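PDB 3H74: pyridoxal kinase from Lactobacillus plantarum, which probably catalyses the ATP-dependent phosphorylation of pyridoxal to pyridoxal 5'-phosphate, as a member of the ribokinase superfamily. Local coordinates for residues A29-D33 with A222-R227; F65-T69 with Q91-Y95; L113-Y117 with N141-L147; L163-Q167 with C189-D193; M244-T249 with V261-L266. All coordinates share one frame; numbering follows the deposited sequence.

Contact 1 of 5, residues A29-D33 with A222-R227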
# COMPACT_ATOMS: atom_id res chain seq x y z
N ALA A 29 -3.47 10.99 12.21
CA ALA A 29 -4.47 12.04 12.02
C ALA A 29 -5.86 11.44 11.87
O ALA A 29 -6.85 12.06 12.27
CB ALA A 29 -4.12 12.89 10.81
N MSE A 30 -5.95 10.24 11.34
CA MSE A 30 -7.22 9.52 11.17
C MSE A 30 -7.62 8.76 12.43
O MSE A 30 -8.49 7.93 12.36
CB MSE A 30 -7.13 8.56 9.95
CG MSE A 30 -6.87 9.32 8.58
SE MSE A 30 -6.79 8.22 6.91
CE MSE A 30 -8.50 7.60 7.77
N GLN A 31 -6.97 9.02 13.54
CA GLN A 31 -7.43 8.57 14.86
C GLN A 31 -7.10 7.06 15.10
O GLN A 31 -7.74 6.41 15.85
CB GLN A 31 -8.92 8.90 15.07
CG GLN A 31 -9.37 10.31 14.57
CD GLN A 31 -10.88 10.51 14.76
OE1 GLN A 31 -11.23 10.44 15.76
NE2 GLN A 31 -11.70 10.39 13.75
N TYR A 32 -6.03 6.59 14.57
CA TYR A 32 -5.49 5.29 14.89
C TYR A 32 -4.35 5.34 15.88
O TYR A 32 -3.55 6.21 15.82
CB TYR A 32 -5.00 4.57 13.59
CG TYR A 32 -6.12 4.21 12.64
CD1 TYR A 32 -6.80 3.01 12.77
CD2 TYR A 32 -6.53 5.08 11.66
CE1 TYR A 32 -7.83 2.69 11.94
CE2 TYR A 32 -7.56 4.77 10.84
CZ TYR A 32 -8.21 3.55 10.98
OH TYR A 32 -9.23 3.17 10.19
N ASP A 33 -4.32 4.37 16.78
CA ASP A 33 -3.12 4.00 17.54
C ASP A 33 -2.29 3.16 16.58
O ASP A 33 -2.62 2.00 16.34
CB ASP A 33 -3.52 3.21 18.80
CG ASP A 33 -2.38 2.34 19.39
OD1 ASP A 33 -1.24 2.83 19.52
OD2 ASP A 33 -2.64 1.17 19.77
N ALA A 222 -6.68 2.19 3.68
CA ALA A 222 -6.78 1.41 4.90
C ALA A 222 -7.45 2.22 6.00
O ALA A 222 -8.31 1.69 6.72
CB ALA A 222 -5.42 0.92 5.35
N GLY A 223 -7.07 3.49 6.14
CA GLY A 223 -7.64 4.34 7.17
C GLY A 223 -9.13 4.55 7.01
O GLY A 223 -9.89 4.51 7.98
N LEU A 224 -9.57 4.77 5.77
CA LEU A 224 -11.00 4.97 5.52
C LEU A 224 -11.81 3.68 5.71
O LEU A 224 -12.88 3.69 6.32
CB LEU A 224 -11.23 5.56 4.13
CG LEU A 224 -10.73 6.99 3.93
CD1 LEU A 224 -10.74 7.35 2.46
CD2 LEU A 224 -11.57 7.99 4.74
N LEU A 225 -11.28 2.57 5.21
CA LEU A 225 -11.96 1.29 5.39
C LEU A 225 -12.08 0.95 6.86
O LEU A 225 -13.12 0.47 7.31
CB LEU A 225 -11.26 0.18 4.63
CG LEU A 225 -11.30 0.29 3.11
CD1 LEU A 225 -10.45 -0.81 2.51
CD2 LEU A 225 -12.73 0.21 2.58
N GLY A 226 -11.02 1.21 7.63
CA GLY A 226 -11.02 0.91 9.06
C GLY A 226 -12.00 1.75 9.85
O GLY A 226 -12.36 1.40 10.97
N ARG A 227 -12.44 2.86 9.26
CA ARG A 227 -13.41 3.74 9.91
C ARG A 227 -14.83 3.47 9.40
O ARG A 227 -15.77 4.20 9.75
CB ARG A 227 -13.02 5.22 9.75
CG ARG A 227 -11.74 5.62 10.52
CD ARG A 227 -11.95 5.85 12.02
NE ARG A 227 -10.67 5.91 12.75
CZ ARG A 227 -10.12 4.87 13.37
NH1 ARG A 227 -10.72 3.68 13.38
NH2 ARG A 227 -8.95 5.01 13.99
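A Schellman motif closes helix 19-29 and turns the chain into strand 32-42, and in this ribokinase-type fold the turn is met by the C-terminal end of helix 213-226. The centre of the meeting is a cation-pi stack: the guanidinium of Arg-227 lies nearly flat over one face of the Tyr-32 ring, with planes 18° apart and CZ of Arg-227 3.5 Å from the ring centroid. Bending of the arginine chain at chi2 (-79°) folds the group back over the tyrosine. Its edge faces the turn. NE of Arg-227 donates to Met-30 O at 3.0 Å, almost in line with the carbonyl, while NH2 of Arg-227 adds a weak bond to the same oxygen and lies 2.6 Å from Gln-31 O. NH1 is held by Ser-4. Beyond the ring, the Tyr-32 hydroxyl donates to Gly-223 O at 2.7 Å. Gly-223 has no side chain, and CE of Met-30, a selenomethionine, comes to 3.2 Å from Gly-223 C. Since the carbonyls of a helix end are electron-rich, the cation probably gains from both the ring and the turn, and its stacking and edge bonds together fix its rotation.

Contact 2 of 5, residues F65-T69 with Q91-Y95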
# COMPACT_ATOMS: atom_id res chain seq x y z
N PHE A 65 7.25 -10.23 16.73
CA PHE A 65 6.00 -10.97 16.75
C PHE A 65 5.92 -11.89 17.97
O PHE A 65 4.86 -12.00 18.59
CB PHE A 65 5.81 -11.77 15.47
CG PHE A 65 5.68 -10.91 14.23
CD1 PHE A 65 4.98 -9.69 14.26
CD2 PHE A 65 6.23 -11.32 13.03
CE1 PHE A 65 4.86 -8.90 13.12
CE2 PHE A 65 6.10 -10.54 11.88
CZ PHE A 65 5.42 -9.32 11.94
N ALA A 66 7.04 -12.51 18.34
CA ALA A 66 7.07 -13.36 19.54
C ALA A 66 6.78 -12.54 20.79
O ALA A 66 6.01 -12.96 21.67
CB ALA A 66 8.41 -14.05 19.66
N HIS A 67 7.38 -11.35 20.87
CA HIS A 67 7.14 -10.48 22.01
C HIS A 67 5.67 -10.03 22.08
O HIS A 67 5.03 -10.12 23.13
CB HIS A 67 8.07 -9.27 21.99
CG HIS A 67 7.82 -8.33 23.12
ND1 HIS A 67 7.97 -6.96 23.02
CD2 HIS A 67 7.41 -8.57 24.39
CE1 HIS A 67 7.67 -6.40 24.18
NE2 HIS A 67 7.32 -7.36 25.02
N TRP A 68 5.14 -9.53 20.97
CA TRP A 68 3.75 -9.10 20.95
C TRP A 68 2.80 -10.24 21.35
O TRP A 68 1.83 -10.01 22.06
CB TRP A 68 3.37 -8.56 19.58
CG TRP A 68 4.04 -7.26 19.21
CD1 TRP A 68 4.78 -6.44 20.01
CD2 TRP A 68 3.98 -6.63 17.93
NE1 TRP A 68 5.20 -5.33 19.31
CE2 TRP A 68 4.71 -5.42 18.03
CE3 TRP A 68 3.38 -6.97 16.71
CZ2 TRP A 68 4.85 -4.56 16.93
CZ3 TRP A 68 3.52 -6.11 15.63
CH2 TRP A 68 4.25 -4.91 15.75
N THR A 69 3.10 -11.45 20.90
CA THR A 69 2.32 -12.63 21.28
C THR A 69 2.37 -12.86 22.79
O THR A 69 1.32 -12.98 23.44
CB THR A 69 2.80 -13.87 20.52
OG1 THR A 69 2.62 -13.67 19.11
CG2 THR A 69 2.01 -15.12 20.94
N GLN A 91 6.84 -14.78 7.78
CA GLN A 91 6.68 -14.42 9.19
C GLN A 91 5.44 -13.56 9.40
O GLN A 91 4.65 -13.81 10.31
CB GLN A 91 7.90 -13.66 9.67
CG GLN A 91 9.15 -14.53 9.83
CD GLN A 91 9.21 -15.27 11.17
OE1 GLN A 91 8.49 -14.94 12.12
NE2 GLN A 91 10.07 -16.27 11.25
N ILE A 92 5.27 -12.55 8.55
CA ILE A 92 4.09 -11.68 8.63
C ILE A 92 2.80 -12.47 8.40
O ILE A 92 1.83 -12.30 9.13
CB ILE A 92 4.21 -10.47 7.66
CG1 ILE A 92 5.36 -9.56 8.09
CG2 ILE A 92 2.88 -9.70 7.57
CD1 ILE A 92 5.77 -8.54 7.05
N THR A 93 2.80 -13.34 7.39
CA THR A 93 1.61 -14.12 7.05
C THR A 93 1.09 -14.91 8.26
O THR A 93 -0.09 -14.85 8.59
CB THR A 93 1.87 -15.07 5.85
OG1 THR A 93 2.26 -14.31 4.70
CG2 THR A 93 0.62 -15.88 5.51
N THR A 94 1.98 -15.61 8.95
CA THR A 94 1.54 -16.42 10.08
C THR A 94 1.15 -15.57 11.29
O THR A 94 0.20 -15.91 12.01
CB THR A 94 2.56 -17.48 10.50
OG1 THR A 94 3.70 -16.83 11.06
CG2 THR A 94 2.98 -18.35 9.31
N TYR A 95 1.85 -14.46 11.50
CA TYR A 95 1.48 -13.56 12.60
C TYR A 95 0.07 -13.01 12.42
O TYR A 95 -0.74 -13.00 13.35
CB TYR A 95 2.49 -12.41 12.79
CG TYR A 95 2.07 -11.55 13.95
CD1 TYR A 95 2.18 -12.02 15.25
CD2 TYR A 95 1.49 -10.30 13.74
CE1 TYR A 95 1.78 -11.26 16.32
CE2 TYR A 95 1.08 -9.52 14.81
CZ TYR A 95 1.22 -10.01 16.10
OH TYR A 95 0.80 -9.25 17.15
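Phe-65 and Tyr-95 lie against each other in an offset stack, their centroids 4.4 Å apart and their planes only 11° from parallel. The displacement brings CD1 of Phe-65 over one face of the tyrosine, 3.5 Å from Tyr-95 CG, and leaves the tyrosine CB almost straight above the face of the phenylalanine ring as a CH-pi contact. CG of Tyr-95 stands anti to its backbone N (chi1 -179°), a setting that sends the ring across toward helix 61-70. There the hydroxyl ends beside the edge of Trp-68, with OH 3.5 Å from Trp-68 CE3, and this indole completes an aromatic cluster. Ile-92 CG1 meets the edge of the phenylalanine at CZ of Phe-65, 3.9 Å away. Hydrogen bonds lie just outside the rings. Thr-69, whose OG1 faces the edge of Tyr-95, donates that hydroxyl to Phe-65 O at 2.8 Å, and its own backbone N reaches the same oxygen from the opposite face; Gln-98 also bonds to OG1. Leu-37 of strand 32-42 touches both Phe-65 and Trp-68. The segments 65-69 and 91-95 run nearly parallel, axes 11.7 Å apart at 14°, as neighbouring helices in the three-layer alpha/beta/alpha sandwich of ribokinase-type kinases.

Contact 3 of 5, residues L113-Y117 with N141-L147. With SO4 (sulfate ion), chain B.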
# COMPACT_ATOMS: atom_id res chain seq x y z
N LEU A 113 6.20 -0.58 -14.31
CA LEU A 113 6.62 -0.43 -15.71
C LEU A 113 6.94 -1.77 -16.37
O LEU A 113 7.84 -1.88 -17.20
CB LEU A 113 7.81 0.55 -15.81
CG LEU A 113 7.58 1.97 -15.28
CD1 LEU A 113 8.90 2.72 -15.19
CD2 LEU A 113 6.58 2.74 -16.14
N GLY A 114 6.18 -2.80 -15.97
CA GLY A 114 6.30 -4.12 -16.56
C GLY A 114 7.43 -5.01 -16.07
O GLY A 114 7.62 -6.11 -16.59
N GLN A 115 8.17 -4.54 -15.07
CA GLN A 115 9.29 -5.32 -14.54
C GLN A 115 9.25 -5.44 -13.02
O GLN A 115 8.85 -4.51 -12.32
CB GLN A 115 10.64 -4.70 -14.96
CG GLN A 115 10.87 -4.57 -16.47
CD GLN A 115 11.04 -5.90 -17.19
OE1 GLN A 115 11.25 -6.95 -16.57
NE2 GLN A 115 10.93 -5.86 -18.51
N LEU A 116 9.69 -6.58 -12.52
CA LEU A 116 9.98 -6.75 -11.10
C LEU A 116 11.02 -5.74 -10.67
O LEU A 116 11.94 -5.43 -11.42
CB LEU A 116 10.51 -8.16 -10.85
CG LEU A 116 9.48 -9.29 -10.83
CD1 LEU A 116 10.14 -10.62 -11.15
CD2 LEU A 116 8.76 -9.34 -9.48
N TYR A 117 10.91 -5.23 -9.45
CA TYR A 117 11.93 -4.40 -8.88
C TYR A 117 13.21 -5.21 -8.70
O TYR A 117 13.15 -6.38 -8.49
CB TYR A 117 11.49 -3.80 -7.53
CG TYR A 117 10.32 -2.79 -7.64
CD1 TYR A 117 10.32 -1.76 -8.56
CD2 TYR A 117 9.22 -2.89 -6.82
CE1 TYR A 117 9.28 -0.89 -8.66
CE2 TYR A 117 8.19 -2.01 -6.90
CZ TYR A 117 8.20 -1.03 -7.83
OH TYR A 117 7.16 -0.17 -7.91
N ASN A 141 -0.55 -2.44 -8.59
CA ASN A 141 -0.54 -1.71 -9.85
C ASN A 141 -0.68 -2.72 -11.00
O ASN A 141 -0.86 -3.92 -10.77
CB ASN A 141 0.69 -0.80 -9.97
CG ASN A 141 2.00 -1.57 -10.01
OD1 ASN A 141 2.04 -2.71 -10.45
ND2 ASN A 141 3.09 -0.95 -9.55
N THR A 142 -0.61 -2.23 -12.23
CA THR A 142 -0.86 -3.06 -13.40
C THR A 142 0.23 -4.12 -13.60
O THR A 142 -0.06 -5.24 -14.04
CB THR A 142 -1.07 -2.16 -14.65
OG1 THR A 142 -2.34 -1.51 -14.55
CG2 THR A 142 -1.05 -2.96 -15.93
N THR A 143 1.46 -3.78 -13.25
CA THR A 143 2.57 -4.73 -13.28
C THR A 143 2.36 -5.86 -12.27
O THR A 143 2.50 -7.05 -12.58
CB THR A 143 3.92 -4.03 -13.00
OG1 THR A 143 4.15 -3.02 -13.99
CG2 THR A 143 5.08 -5.01 -13.04
N GLU A 144 2.00 -5.47 -11.05
CA GLU A 144 1.79 -6.41 -9.96
C GLU A 144 0.58 -7.31 -10.20
O GLU A 144 0.61 -8.48 -9.85
CB GLU A 144 1.67 -5.65 -8.65
CG GLU A 144 3.02 -5.05 -8.25
CD GLU A 144 2.94 -3.80 -7.39
OE1 GLU A 144 1.84 -3.26 -7.17
OE2 GLU A 144 4.03 -3.37 -6.97
N ALA A 145 -0.47 -6.77 -10.81
CA ALA A 145 -1.65 -7.57 -11.14
C ALA A 145 -1.27 -8.76 -12.03
O ALA A 145 -1.67 -9.90 -11.78
CB ALA A 145 -2.70 -6.72 -11.80
N ALA A 146 -0.50 -8.47 -13.07
CA ALA A 146 -0.03 -9.49 -14.01
C ALA A 146 0.92 -10.48 -13.35
O ALA A 146 0.81 -11.69 -13.55
CB ALA A 146 0.62 -8.84 -15.22
N LEU A 147 1.87 -9.98 -12.55
CA LEU A 147 2.78 -10.87 -11.84
C LEU A 147 2.02 -11.84 -10.94
O LEU A 147 2.32 -13.04 -10.90
CB LEU A 147 3.80 -10.08 -11.02
CG LEU A 147 4.91 -9.42 -11.83
CD1 LEU A 147 5.55 -8.34 -10.97
CD2 LEU A 147 5.96 -10.42 -12.33
S SO4 B . 2.85 2.14 -7.06
O1 SO4 B . 2.98 0.97 -6.19
O2 SO4 B . 2.74 1.71 -8.46
O3 SO4 B . 1.70 2.94 -6.67
O4 SO4 B . 4.07 2.95 -6.94
O HOH W 1 4.94 -0.85 -6.60
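With chi1 at -60°, Thr-143 holds OG1 beside its own backbone N and turned toward the loop, where it accepts a hydrogen bond from Gly-114 N at 2.8 Å and 159°. The same rotation lays CG2 alongside the turn, 3.7 Å from Gln-115 N. Gly-114, at positive phi and without a side chain, brings its N to the threonine. One helical turn on, the branched ends of Leu-147 and Leu-116 meet obliquely, CD1 of the former 3.7 Å from CD2 of the latter. At the helix start a capping box is closed: Asn-141 OD1 receives Glu-144 N at 2.8 Å, and Glu-144 OE1 receives Asn-141 N at 2.9 Å in return. OE2 of the glutamate is gripped by the backbone N atoms of Leu-110 and Gly-111, and a water joins it to the Tyr-117 hydroxyl and to sulfate O1. Asn-141 ND2, kept in place by the cap and by Gly-111 O, donates nearly straight (176°) to sulfate O2 at 2.9 Å. The sulfate probably comes from the crystallisation liquor. Asn-141, Thr-142, Thr-143 and Glu-144 match the N-x-x-E motif of ribokinase-type kinases, which in relatives serves the magnesium and phosphate region and probably does so here.

Contact 4 of 5, residues L163-Q167 with C189-D193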
# COMPACT_ATOMS: atom_id res chain seq x y z
N LEU A 163 -9.08 -8.92 -13.38
CA LEU A 163 -9.68 -8.74 -12.05
C LEU A 163 -10.30 -10.04 -11.49
O LEU A 163 -10.00 -10.41 -10.36
CB LEU A 163 -10.66 -7.56 -12.01
CG LEU A 163 -10.07 -6.15 -12.15
CD1 LEU A 163 -11.18 -5.12 -12.31
CD2 LEU A 163 -9.19 -5.79 -10.96
N PRO A 164 -11.15 -10.75 -12.27
CA PRO A 164 -11.63 -12.05 -11.75
C PRO A 164 -10.51 -13.05 -11.43
O PRO A 164 -10.61 -13.76 -10.42
CB PRO A 164 -12.52 -12.57 -12.89
CG PRO A 164 -12.97 -11.36 -13.59
CD PRO A 164 -11.78 -10.43 -13.56
N ALA A 165 -9.47 -13.09 -12.25
CA ALA A 165 -8.35 -14.00 -12.01
C ALA A 165 -7.62 -13.65 -10.70
O ALA A 165 -7.32 -14.53 -9.89
CB ALA A 165 -7.39 -13.98 -13.17
N LEU A 166 -7.38 -12.35 -10.49
CA LEU A 166 -6.77 -11.85 -9.26
C LEU A 166 -7.63 -12.18 -8.04
O LEU A 166 -7.13 -12.66 -7.03
CB LEU A 166 -6.59 -10.33 -9.32
CG LEU A 166 -5.41 -9.60 -9.98
CD1 LEU A 166 -5.66 -8.10 -10.03
CD2 LEU A 166 -4.12 -9.90 -9.23
N GLN A 167 -8.92 -11.91 -8.13
CA GLN A 167 -9.76 -11.98 -6.94
C GLN A 167 -10.00 -13.41 -6.46
O GLN A 167 -10.23 -13.63 -5.27
CB GLN A 167 -11.07 -11.22 -7.15
CG GLN A 167 -11.79 -10.84 -5.87
CD GLN A 167 -12.66 -9.66 -6.10
OE1 GLN A 167 -12.17 -8.56 -6.32
NE2 GLN A 167 -13.97 -9.89 -6.07
N CYS A 189 -8.51 3.80 -9.78
CA CYS A 189 -8.67 2.43 -9.29
C CYS A 189 -9.80 1.71 -10.01
O CYS A 189 -10.87 2.27 -10.25
CB CYS A 189 -8.97 2.46 -7.79
SG CYS A 189 -7.60 3.06 -6.76
N ALA A 190 -9.55 0.44 -10.33
CA ALA A 190 -10.58 -0.42 -10.89
C ALA A 190 -10.75 -1.64 -10.02
O ALA A 190 -9.78 -2.19 -9.50
CB ALA A 190 -10.22 -0.83 -12.30
N TRP A 191 -12.00 -2.08 -9.87
CA TRP A 191 -12.32 -3.23 -9.03
C TRP A 191 -13.66 -3.82 -9.47
O TRP A 191 -14.40 -3.20 -10.25
CB TRP A 191 -12.36 -2.82 -7.55
CG TRP A 191 -13.59 -2.06 -7.17
CD1 TRP A 191 -14.67 -2.54 -6.49
CD2 TRP A 191 -13.87 -0.67 -7.44
NE1 TRP A 191 -15.60 -1.56 -6.32
CE2 TRP A 191 -15.15 -0.40 -6.90
CE3 TRP A 191 -13.18 0.36 -8.08
CZ2 TRP A 191 -15.74 0.85 -6.98
CZ3 TRP A 191 -13.78 1.62 -8.16
CH2 TRP A 191 -15.05 1.85 -7.61
N LEU A 192 -13.97 -5.01 -8.96
CA LEU A 192 -15.26 -5.65 -9.25
C LEU A 192 -16.25 -5.36 -8.15
O LEU A 192 -15.94 -5.53 -6.97
CB LEU A 192 -15.08 -7.17 -9.39
CG LEU A 192 -14.21 -7.71 -10.52
CD1 LEU A 192 -14.02 -9.21 -10.35
CD2 LEU A 192 -14.78 -7.39 -11.90
N ASP A 193 -17.44 -4.95 -8.51
CA ASP A 193 -18.54 -4.83 -7.58
C ASP A 193 -19.11 -6.20 -7.26
O ASP A 193 -18.70 -7.18 -7.80
CB ASP A 193 -19.60 -3.80 -8.05
CG ASP A 193 -20.41 -4.25 -9.26
OD1 ASP A 193 -20.38 -5.36 -9.64
OD2 ASP A 193 -21.03 -3.37 -9.80
O HOH W 2 -11.79 -6.76 -8.51
O HOH W 3 -13.87 -6.50 -5.59
O HOH W 4 -16.67 -8.98 -6.32
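Leu-163 and Leu-192 press together where helix 159-167 packs across strand 186-192, forming a helix-on-sheet layer with the three-stranded antiparallel sheet. The short segments cross at -70°, their axes 9.0 Å apart. On the tight side CB of Leu-163 meets CG of Leu-192 at 3.9 Å, and the leucine of the helix spreads its two methyls along the strand, CD1 toward Trp-191 CA at 4.0 Å and CD2 toward Ala-190 O. Leu-192 sets CD1 against the proline ring, 4.0 Å from Pro-164 CG, the two side chains crossing at about a right angle. Val-198 of the next strand touches both leucines and adds to the apolar patch. One turn later the character changes. Gln-167, its CG anti to the backbone N (chi1 -160°), reaches toward the strand end but makes no direct hydrogen bond to it; three waters bridge the two instead. OE1 takes a bond from two of them and another from Ala-176 N, so this oxygen accepts three hydrogen bonds. One water continues to Leu-192 N and the second to Leu-192 O. The third accepts from Gln-167 NE2 at 2.9 Å and donates to Asp-193 O at 3.1 Å.

Contact 5 of 5, residues M244-T249 with V261-L266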
# COMPACT_ATOMS: atom_id res chain seq x y z
N MSE A 244 -5.05 15.66 -4.74
CA MSE A 244 -4.79 16.86 -3.97
C MSE A 244 -3.38 16.92 -3.41
O MSE A 244 -2.73 17.98 -3.43
CB MSE A 244 -5.82 16.95 -2.84
CG MSE A 244 -5.65 18.16 -1.94
SE MSE A 244 -6.93 18.18 -0.50
CE MSE A 244 -6.39 16.52 0.35
N ALA A 245 -2.88 15.80 -2.90
CA ALA A 245 -1.53 15.77 -2.32
C ALA A 245 -0.47 16.00 -3.40
O ALA A 245 0.52 16.71 -3.18
CB ALA A 245 -1.30 14.43 -1.61
N VAL A 246 -0.67 15.39 -4.56
CA VAL A 246 0.24 15.62 -5.68
C VAL A 246 0.19 17.09 -6.13
O VAL A 246 1.23 17.70 -6.35
CB VAL A 246 -0.01 14.66 -6.87
CG1 VAL A 246 0.80 15.08 -8.09
CG2 VAL A 246 0.33 13.22 -6.46
N ALA A 247 -1.02 17.66 -6.21
CA ALA A 247 -1.16 19.07 -6.57
C ALA A 247 -0.39 19.95 -5.60
O ALA A 247 0.28 20.91 -5.99
CB ALA A 247 -2.62 19.46 -6.62
N GLU A 248 -0.46 19.63 -4.31
CA GLU A 248 0.27 20.43 -3.33
C GLU A 248 1.78 20.31 -3.51
O GLU A 248 2.53 21.27 -3.36
CB GLU A 248 -0.13 20.08 -1.89
CG GLU A 248 0.54 21.03 -0.90
CD GLU A 248 0.31 20.69 0.56
OE1 GLU A 248 -0.28 19.64 0.88
OE2 GLU A 248 0.74 21.52 1.39
N THR A 249 2.21 19.10 -3.85
CA THR A 249 3.63 18.83 -4.08
C THR A 249 4.14 19.70 -5.22
O THR A 249 5.18 20.34 -5.11
CB THR A 249 3.86 17.34 -4.40
OG1 THR A 249 3.27 16.53 -3.36
CG2 THR A 249 5.34 17.01 -4.52
N VAL A 261 5.48 12.82 -1.55
CA VAL A 261 4.34 13.72 -1.72
C VAL A 261 4.02 14.52 -0.45
O VAL A 261 4.12 14.01 0.67
CB VAL A 261 3.12 12.93 -2.26
CG1 VAL A 261 2.58 11.96 -1.25
CG2 VAL A 261 2.04 13.82 -2.75
N ALA A 262 3.67 15.79 -0.64
CA ALA A 262 3.24 16.67 0.43
C ALA A 262 2.02 16.10 1.16
O ALA A 262 1.11 15.53 0.54
CB ALA A 262 2.91 18.05 -0.12
N LEU A 263 1.99 16.32 2.47
CA LEU A 263 0.93 15.79 3.32
C LEU A 263 0.03 16.84 3.97
O LEU A 263 -0.99 16.49 4.54
CB LEU A 263 1.53 14.89 4.42
CG LEU A 263 2.34 13.69 3.92
CD1 LEU A 263 2.99 12.99 5.10
CD2 LEU A 263 1.48 12.72 3.10
N GLY A 264 0.39 18.12 3.88
CA GLY A 264 -0.34 19.17 4.60
C GLY A 264 -1.81 19.27 4.24
O GLY A 264 -2.67 19.26 5.11
N ASP A 265 -2.11 19.39 2.95
CA ASP A 265 -3.50 19.51 2.51
C ASP A 265 -4.27 18.24 2.86
O ASP A 265 -5.44 18.29 3.25
CB ASP A 265 -3.61 19.81 1.01
CG ASP A 265 -3.27 21.26 0.67
OD1 ASP A 265 -3.09 22.08 1.60
OD2 ASP A 265 -3.20 21.57 -0.54
N LEU A 266 -3.59 17.10 2.75
CA LEU A 266 -4.18 15.82 3.13
C LEU A 266 -4.55 15.76 4.61
O LEU A 266 -5.66 15.36 4.99
CB LEU A 266 -3.24 14.68 2.72
CG LEU A 266 -3.66 13.26 3.11
CD1 LEU A 266 -5.05 12.88 2.61
CD2 LEU A 266 -2.62 12.26 2.62
O HOH W 5 -3.54 20.67 -3.04
O HOH W 6 -1.27 17.02 0.89
O HOH W 7 -0.88 22.49 3.42
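Val-261 pushes its CG2 into the groove between successive turns of helix 231-251, where an extended lead-in to helix 264-274 crosses over it among the C-terminal helices of the fold. The methyl, anti to the backbone N of its own residue, settles among Ala-245, Val-246 and Thr-249, 3.6 Å from Ala-245 CB and 3.0 Å from Thr-249 OG1. The next bump is Ala-262: its CB drops between Thr-249 and Glu-248, while Ala-262 O rests 3.4 Å from Ala-245 CB, in the hollow that so small a residue leaves. Thr-249 OG1 works in both directions, accepting from Ala-262 N at 2.8 Å and donating to Ala-245 O. Further along, Met-244, a selenomethionine bent at chi3, hooks CE round the start of helix 264-274, 3.5 Å from Asp-265 O and against CA of Leu-266. Between these, Glu-248 stretches out with chi1 -174° and lays its carboxylate almost parallel to that of Asp-265, planes 16° apart. Such like charges would be expected to repel; the bond from Asp-265 N to OE1 and the water linking Glu-248 OE2 to Asp-265 OD1 probably ease this. Leu-266 turns to Thr-216 and Val-220 of helix 213-226. Between the two segments, one water donates to both Glu-248 OE1 and Ala-262 O and accepts from Leu-266 N at 3.0 Å.

The five contacts are spread through the fold rather than gathered in one cluster, and contact 4 packs on the separate three-stranded antiparallel sheet. Contact 1 joins strand 32-42 to helix 213-226, across 189 residues, so contacts 2, 3 and 4 fall in series within the span it brings together; contact 5 follows, where helix 231-251, next in the chain, meets helix 264-274. Contacts 3 and 4 are neighbours, their centres about 15 Å apart, and touch where Ala-145 of helix 142-149 packs on Leu-166 of helix 159-167. Contacts 2 and 5 lie on opposite sides of the chain's centre, centres about 34 Å apart. One long-range contact and four local ones thus occur in one single-chain kinase, with a sulfate bound at contact 3.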